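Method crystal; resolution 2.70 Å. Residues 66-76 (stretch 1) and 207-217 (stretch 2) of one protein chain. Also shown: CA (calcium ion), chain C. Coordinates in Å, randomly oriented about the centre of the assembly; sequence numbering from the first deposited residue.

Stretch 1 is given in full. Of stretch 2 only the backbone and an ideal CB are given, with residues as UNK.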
ATOM      1  N   LEU A  66      -3.181   4.430  -8.555  1.00 29.14           N
ATOM      2  CA  LEU A  66      -3.610   3.111  -8.967  1.00 29.53           C
ATOM      3  C   LEU A  66      -3.895   2.341  -7.680  1.00 31.47           C
ATOM      4  O   LEU A  66      -4.962   1.754  -7.507  1.00 31.10           O
ATOM      5  CB  LEU A  66      -2.539   2.401  -9.807  1.00 28.79           C
ATOM      6  CG  LEU A  66      -2.897   0.989 -10.340  1.00 28.98           C
ATOM      7  CD1 LEU A  66      -4.262   0.909 -11.039  1.00 28.27           C
ATOM      8  CD2 LEU A  66      -1.830   0.459 -11.279  1.00 28.39           C
ATOM      9  N   PHE A  67      -2.940   2.382  -6.759  1.00 31.89           N
ATOM     10  CA  PHE A  67      -3.164   1.835  -5.425  1.00 30.82           C
ATOM     11  C   PHE A  67      -4.433   2.355  -4.750  1.00 30.48           C
ATOM     12  O   PHE A  67      -5.254   1.560  -4.332  1.00 34.00           O
ATOM     13  CB  PHE A  67      -1.957   2.112  -4.540  1.00 30.60           C
ATOM     14  CG  PHE A  67      -2.125   1.644  -3.144  1.00 31.05           C
ATOM     15  CD1 PHE A  67      -2.349   0.292  -2.871  1.00 29.33           C
ATOM     16  CD2 PHE A  67      -2.066   2.557  -2.083  1.00 33.18           C
ATOM     17  CE1 PHE A  67      -2.518  -0.139  -1.567  1.00 29.24           C
ATOM     18  CE2 PHE A  67      -2.230   2.121  -0.766  1.00 32.38           C
ATOM     19  CZ  PHE A  67      -2.464   0.770  -0.511  1.00 28.93           C
ATOM     20  N   LEU A  68      -4.601   3.675  -4.660  1.00 29.36           N
ATOM     21  CA  LEU A  68      -5.635   4.260  -3.794  1.00 27.99           C
ATOM     22  C   LEU A  68      -7.049   4.101  -4.314  1.00 27.98           C
ATOM     23  O   LEU A  68      -7.958   3.870  -3.534  1.00 28.52           O
ATOM     24  CB  LEU A  68      -5.349   5.735  -3.497  1.00 26.74           C
ATOM     25  CG  LEU A  68      -4.113   6.007  -2.621  1.00 28.01           C
ATOM     26  CD1 LEU A  68      -3.620   7.450  -2.673  1.00 27.25           C
ATOM     27  CD2 LEU A  68      -4.352   5.601  -1.187  1.00 26.79           C
ATOM     28  N   ALA A  69      -7.221   4.230  -5.626  1.00 28.28           N
ATOM     29  CA  ALA A  69      -8.535   4.316  -6.246  1.00 27.74           C
ATOM     30  C   ALA A  69      -9.061   2.931  -6.605  1.00 28.34           C
ATOM     31  O   ALA A  69     -10.191   2.787  -7.035  1.00 27.71           O
ATOM     32  CB  ALA A  69      -8.482   5.203  -7.496  1.00 26.30           C
ATOM     33  N   ARG A  70      -8.252   1.899  -6.455  1.00 29.12           N
ATOM     34  CA  ARG A  70      -8.699   0.609  -6.940  1.00 31.56           C
ATOM     35  C   ARG A  70      -8.740  -0.462  -5.897  1.00 34.88           C
ATOM     36  O   ARG A  70      -8.443  -0.227  -4.737  1.00 37.18           O
ATOM     37  CB  ARG A  70      -7.860   0.150  -8.108  1.00 29.82           C
ATOM     38  CG  ARG A  70      -7.803   1.187  -9.170  1.00 31.66           C
ATOM     39  CD  ARG A  70      -9.032   1.213 -10.066  1.00 35.80           C
ATOM     40  NE  ARG A  70      -8.437   1.304 -11.395  1.00 41.68           N
ATOM     41  CZ  ARG A  70      -8.722   0.525 -12.422  1.00 38.72           C
ATOM     42  NH1 ARG A  70      -9.697  -0.353 -12.336  1.00 32.37           N
ATOM     43  NH2 ARG A  70      -8.046   0.693 -13.556  1.00 43.44           N
ATOM     44  N   ASP A  71      -9.108  -1.653  -6.339  1.00 38.08           N
ATOM     45  CA  ASP A  71      -9.477  -2.730  -5.462  1.00 37.62           C
ATOM     46  C   ASP A  71      -8.949  -3.958  -6.155  1.00 39.19           C
ATOM     47  O   ASP A  71      -8.786  -3.955  -7.373  1.00 40.73           O
ATOM     48  CB  ASP A  71     -11.001  -2.785  -5.375  1.00 38.18           C
ATOM     49  CG  ASP A  71     -11.505  -3.871  -4.436  1.00 41.08           C
ATOM     50  OD1 ASP A  71     -12.695  -4.272  -4.602  1.00 40.35           O
ATOM     51  OD2 ASP A  71     -10.718  -4.310  -3.551  1.00 36.16           O
ATOM     52  N   GLY A  72      -8.642  -4.989  -5.375  1.00 38.21           N
ATOM     53  CA  GLY A  72      -8.315  -6.290  -5.924  1.00 35.63           C
ATOM     54  C   GLY A  72      -7.012  -6.346  -6.666  1.00 35.50           C
ATOM     55  O   GLY A  72      -6.072  -5.644  -6.324  1.00 36.98           O
ATOM     56  N   ASN A  73      -6.960  -7.189  -7.690  1.00 36.74           N
ATOM     57  CA  ASN A  73      -5.696  -7.518  -8.351  1.00 37.42           C
ATOM     58  C   ASN A  73      -4.994  -6.332  -8.946  1.00 36.70           C
ATOM     59  O   ASN A  73      -3.792  -6.177  -8.739  1.00 35.85           O
ATOM     60  CB  ASN A  73      -5.898  -8.571  -9.443  1.00 39.95           C
ATOM     61  CG  ASN A  73      -5.950  -9.970  -8.890  1.00 42.57           C
ATOM     62  OD1 ASN A  73      -5.420 -10.252  -7.816  1.00 46.40           O
ATOM     63  ND2 ASN A  73      -6.586 -10.856  -9.620  1.00 44.35           N
ATOM     64  N   ILE A  74      -5.743  -5.509  -9.686  1.00 35.68           N
ATOM     65  CA  ILE A  74      -5.150  -4.412 -10.402  1.00 37.65           C
ATOM     66  C   ILE A  74      -4.543  -3.369  -9.472  1.00 38.95           C
ATOM     67  O   ILE A  74      -3.667  -2.607  -9.900  1.00 38.97           O
ATOM     68  CB  ILE A  74      -6.130  -3.740 -11.379  1.00 40.43           C
ATOM     69  CG1 ILE A  74      -5.382  -3.237 -12.616  1.00 38.61           C
ATOM     70  CG2 ILE A  74      -6.905  -2.596 -10.728  1.00 37.64           C
ATOM     71  CD1 ILE A  74      -6.353  -2.966 -13.741  1.00 40.54           C
ATOM     72  N   SER A  75      -4.990  -3.342  -8.212  1.00 36.40           N
ATOM     73  CA  SER A  75      -4.517  -2.322  -7.276  1.00 34.21           C
ATOM     74  C   SER A  75      -3.200  -2.717  -6.619  1.00 32.85           C
ATOM     75  O   SER A  75      -2.627  -1.948  -5.829  1.00 30.33           O
ATOM     76  CB  SER A  75      -5.576  -2.022  -6.235  1.00 34.37           C
ATOM     77  OG  SER A  75      -5.526  -2.993  -5.209  1.00 36.04           O
ATOM     78  N   GLU A  76      -2.715  -3.906  -6.968  1.00 33.03           N
ATOM     79  CA  GLU A  76      -1.509  -4.450  -6.348  1.00 35.65           C
ATOM     80  C   GLU A  76      -0.241  -3.936  -7.012  1.00 36.15           C
ATOM     81  O   GLU A  76       0.406  -4.568  -7.818  1.00 38.47           O
ATOM     82  CB  GLU A  76      -1.529  -5.973  -6.275  1.00 37.02           C
ATOM     83  CG  GLU A  76      -2.389  -6.520  -5.140  1.00 41.54           C
ATOM     84  CD  GLU A  76      -2.120  -7.996  -4.847  1.00 45.44           C
ATOM     85  OE1 GLU A  76      -0.934  -8.434  -4.911  1.00 45.48           O
ATOM     86  OE2 GLU A  76      -3.097  -8.724  -4.534  1.00 45.85           O
ATOM     87  N   UNK A 207     -17.903   3.300  -8.972  1.00 34.49           N
ATOM     88  CA  UNK A 207     -16.596   2.901  -9.507  1.00 33.38           C
ATOM     89  C   UNK A 207     -15.444   2.931  -8.491  1.00 32.92           C
ATOM     90  O   UNK A 207     -14.389   2.366  -8.732  1.00 33.11           O
ATOM     91  CB  UNK A 207     -16.240   3.815 -10.681  1.00 33.38           C
ATOM     92  N   UNK A 208     -15.637   3.603  -7.367  1.00 33.17           N
ATOM     93  CA  UNK A 208     -14.589   3.709  -6.373  1.00 32.86           C
ATOM     94  C   UNK A 208     -15.111   3.346  -4.988  1.00 34.42           C
ATOM     95  O   UNK A 208     -14.419   3.566  -3.991  1.00 34.03           O
ATOM     96  CB  UNK A 208     -14.004   5.123  -6.368  1.00 32.86           C
ATOM     97  N   UNK A 209     -16.302   2.740  -4.932  1.00 35.37           N
ATOM     98  CA  UNK A 209     -16.862   2.236  -3.660  1.00 35.07           C
ATOM     99  C   UNK A 209     -15.957   1.292  -2.871  1.00 35.01           C
ATOM    100  O   UNK A 209     -15.913   1.368  -1.659  1.00 37.43           O
ATOM    101  CB  UNK A 209     -18.178   1.510  -3.947  1.00 35.07           C
ATOM    102  N   UNK A 210     -15.233   0.403  -3.541  1.00 34.16           N
ATOM    103  CA  UNK A 210     -14.368  -0.536  -2.821  1.00 33.94           C
ATOM    104  C   UNK A 210     -12.875  -0.232  -2.958  1.00 33.07           C
ATOM    105  O   UNK A 210     -12.037  -1.106  -2.750  1.00 33.28           O
ATOM    106  CB  UNK A 210     -14.637  -1.958  -3.318  1.00 33.94           C
ATOM    107  N   UNK A 211     -12.551   1.010  -3.299  1.00 33.11           N
ATOM    108  CA  UNK A 211     -11.165   1.452  -3.470  1.00 31.68           C
ATOM    109  C   UNK A 211     -10.387   1.240  -2.186  1.00 31.19           C
ATOM    110  O   UNK A 211     -10.953   1.333  -1.089  1.00 32.87           O
ATOM    111  CB  UNK A 211     -11.108   2.923  -3.887  1.00 31.68           C
ATOM    112  N   UNK A 212      -9.087   1.002  -2.313  1.00 28.93           N
ATOM    113  CA  UNK A 212      -8.206   0.895  -1.168  1.00 27.52           C
ATOM    114  C   UNK A 212      -8.190   2.121  -0.241  1.00 31.15           C
ATOM    115  O   UNK A 212      -8.011   1.978   0.968  1.00 34.38           O
ATOM    116  CB  UNK A 212      -6.785   0.627  -1.668  1.00 27.52           C
ATOM    117  N   UNK A 213      -8.346   3.328  -0.787  1.00 31.23           N
ATOM    118  CA  UNK A 213      -8.392   4.506   0.063  1.00 31.58           C
ATOM    119  C   UNK A 213      -9.570   4.451   1.051  1.00 33.40           C
ATOM    120  O   UNK A 213      -9.407   4.726   2.235  1.00 33.18           O
ATOM    121  CB  UNK A 213      -8.487   5.765  -0.801  1.00 31.58           C
ATOM    122  N   UNK A 214     -10.752   4.114   0.540  1.00 33.54           N
ATOM    123  CA  UNK A 214     -11.937   3.961   1.358  1.00 32.39           C
ATOM    124  C   UNK A 214     -11.678   2.950   2.481  1.00 33.73           C
ATOM    125  O   UNK A 214     -12.039   3.211   3.624  1.00 35.71           O
ATOM    126  CB  UNK A 214     -13.125   3.524   0.499  1.00 32.39           C
ATOM    127  N   UNK A 215     -11.027   1.821   2.168  1.00 32.68           N
ATOM    128  CA  UNK A 215     -10.711   0.810   3.170  1.00 31.98           C
ATOM    129  C   UNK A 215      -9.781   1.352   4.239  1.00 32.79           C
ATOM    130  O   UNK A 215     -10.046   1.186   5.419  1.00 37.53           O
ATOM    131  CB  UNK A 215     -10.081  -0.416   2.506  1.00 31.98           C
ATOM    132  N   UNK A 216      -8.676   1.964   3.827  1.00 32.09           N
ATOM    133  CA  UNK A 216      -7.626   2.359   4.760  1.00 34.67           C
ATOM    134  C   UNK A 216      -7.878   3.696   5.453  1.00 36.66           C
ATOM    135  O   UNK A 216      -7.371   3.914   6.548  1.00 36.44           O
ATOM    136  CB  UNK A 216      -6.289   2.423   4.019  1.00 34.67           C
ATOM    137  N   UNK A 217      -8.627   4.593   4.811  1.00 35.23           N
ATOM    138  CA  UNK A 217      -8.991   5.878   5.428  1.00 37.29           C
ATOM    139  C   UNK A 217     -10.062   5.711   6.516  1.00 38.76           C
ATOM    140  O   UNK A 217     -10.028   6.393   7.536  1.00 38.46           O
ATOM    141  CB  UNK A 217      -9.492   6.849   4.357  1.00 37.29           C
TER
HETATM  142 CA    CA C1001      -1.615 -10.391  -3.374  1.00 49.75          CA

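Position 207 has no atom of stretch 1 within 5.5 Å of its ideal CB. Many side chains would suit it. It is Lys-207, whose end leads away. A water donates to its backbone O at 2.7 Å and to Ala-69 O at 2.6 Å.

Position 208 points sideways, its ideal CB 4.5 Å from Ala-69 O. At that distance stretch 1 sets only a loose limit; small or medium side chains, apolar or polar, would fit. It is Val-208; its CG1 lies 4.1 Å from Ala-69 O.

Position 209 points away, so stretch 1 sets little limit. It is Ala-209.

Position 210 has its ideal CB 3.3 Å from Asp-71 OD1, which is tight. A short donor suits this carboxylate: serine or threonine. It is Thr-210, and OG1 donates to Asp-71 OD1 at 2.7 Å.

Position 211 comes right before a helix, with phi/psi of -59/150. The ideal CB is 3.3 Å from both Leu-68 O and Ala-69 O, so a small residue is favoured. Serine, threonine, aspartate or asparagine are common at such an N-cap. It is Ser-211. OG donates back to Val-208 O at 2.9 Å, and CA makes a CA-H...O contact with Arg-70 O at 3.4 Å.

Position 212 points toward stretch 1. Its backbone N donates to Arg-70 O at 2.8 Å, which any residue but proline could do. The ideal CB sits 3.2 Å from Phe-67 O, with Ser-75 OG beyond. These oxygens call for a polar donor of modest length; asparagine suits well, and serine is possible but shorter. It is Asn-212. ND2 donates to Phe-67 O at 2.9 Å and, weakly, to Ser-75 OG at 2.9 Å. CB lies over one face of the Phe-67 ring.

Position 213 points sideways, and its N donates to Leu-68 O at 2.8 Å. The nearby Leu-68 side chain favours an apolar residue, aliphatic or aromatic. It is Phe-213; its CB is 4.2 Å from Leu-68 CB, and the ring leads away.

Position 214 points sideways with nothing near; stretch 1 does not choose. It is Val-214.

Position 215 points toward stretch 1, but its CB is distant. Asp-71 offers negative charge, so a long lysine or arginine would suit. It is Lys-215. NZ forms a salt bridge with Asp-71 OD2 at 2.9 Å and also donates to Thr-210 O and Asn-212 OD1.

Position 216 points toward the Phe-67 ring. A leucine, isoleucine or methionine could reach it. It is Leu-216, with CD1 3.7 Å from Phe-67 CZ.

Position 217 is out of reach. It is Ala-217.

Stretch 2, residues 207-217: KVATSNFVKLA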
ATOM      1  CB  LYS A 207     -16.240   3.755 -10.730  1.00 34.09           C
ATOM      2  CG  LYS A 207     -17.108   3.470 -11.950  1.00 36.29           C
ATOM      3  CD  LYS A 207     -16.671   4.278 -13.157  1.00 36.00           C
ATOM      4  CE  LYS A 207     -17.532   3.937 -14.364  1.00 34.63           C
ATOM      5  NZ  LYS A 207     -17.118   4.735 -15.556  1.00 34.61           N
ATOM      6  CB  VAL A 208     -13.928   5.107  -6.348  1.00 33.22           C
ATOM      7  CG1 VAL A 208     -13.245   5.402  -7.664  1.00 31.54           C
ATOM      8  CG2 VAL A 208     -14.943   6.199  -6.019  1.00 36.20           C
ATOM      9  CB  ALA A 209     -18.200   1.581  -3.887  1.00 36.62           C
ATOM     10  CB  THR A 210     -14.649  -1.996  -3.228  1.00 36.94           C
ATOM     11  OG1 THR A 210     -14.454  -2.164  -4.646  1.00 40.34           O
ATOM     12  CG2 THR A 210     -16.090  -2.391  -2.840  1.00 39.93           C
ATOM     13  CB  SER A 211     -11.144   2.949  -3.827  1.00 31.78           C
ATOM     14  OG  SER A 211     -11.758   3.727  -2.794  1.00 35.34           O
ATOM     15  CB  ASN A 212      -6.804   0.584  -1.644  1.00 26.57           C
ATOM     16  CG  ASN A 212      -6.678  -0.821  -2.216  1.00 27.59           C
ATOM     17  OD1 ASN A 212      -7.413  -1.727  -1.843  1.00 26.94           O
ATOM     18  ND2 ASN A 212      -5.758  -0.997  -3.153  1.00 27.85           N
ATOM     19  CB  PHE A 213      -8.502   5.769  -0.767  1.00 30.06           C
ATOM     20  CG  PHE A 213      -8.733   7.014   0.051  1.00 27.53           C
ATOM     21  CD1 PHE A 213      -9.956   7.678   0.006  1.00 28.74           C
ATOM     22  CD2 PHE A 213      -7.742   7.526   0.853  1.00 27.01           C
ATOM     23  CE1 PHE A 213     -10.187   8.834   0.747  1.00 28.12           C
ATOM     24  CE2 PHE A 213      -7.956   8.691   1.602  1.00 28.00           C
ATOM     25  CZ  PHE A 213      -9.173   9.344   1.554  1.00 27.34           C
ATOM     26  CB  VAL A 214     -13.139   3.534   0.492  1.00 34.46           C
ATOM     27  CG1 VAL A 214     -14.242   2.975   1.358  1.00 34.39           C
ATOM     28  CG2 VAL A 214     -13.672   4.708  -0.317  1.00 33.59           C
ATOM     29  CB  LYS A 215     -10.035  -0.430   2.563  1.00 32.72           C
ATOM     30  CG  LYS A 215     -10.794  -1.241   1.521  1.00 31.67           C
ATOM     31  CD  LYS A 215      -9.941  -2.473   1.166  1.00 30.61           C
ATOM     32  CE  LYS A 215     -10.455  -3.227  -0.053  1.00 30.14           C
ATOM     33  NZ  LYS A 215     -10.243  -2.539  -1.368  1.00 27.62           N
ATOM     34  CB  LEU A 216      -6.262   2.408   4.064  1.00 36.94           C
ATOM     35  CG  LEU A 216      -5.685   1.115   3.448  1.00 37.37           C
ATOM     36  CD1 LEU A 216      -4.471   1.440   2.585  1.00 36.46           C
ATOM     37  CD2 LEU A 216      -5.340   0.047   4.480  1.00 33.34           C
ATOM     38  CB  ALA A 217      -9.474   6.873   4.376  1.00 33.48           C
TER
HETATM   39  O   HOH W   1     -12.280   1.259  -7.497  1.00 36.79           O
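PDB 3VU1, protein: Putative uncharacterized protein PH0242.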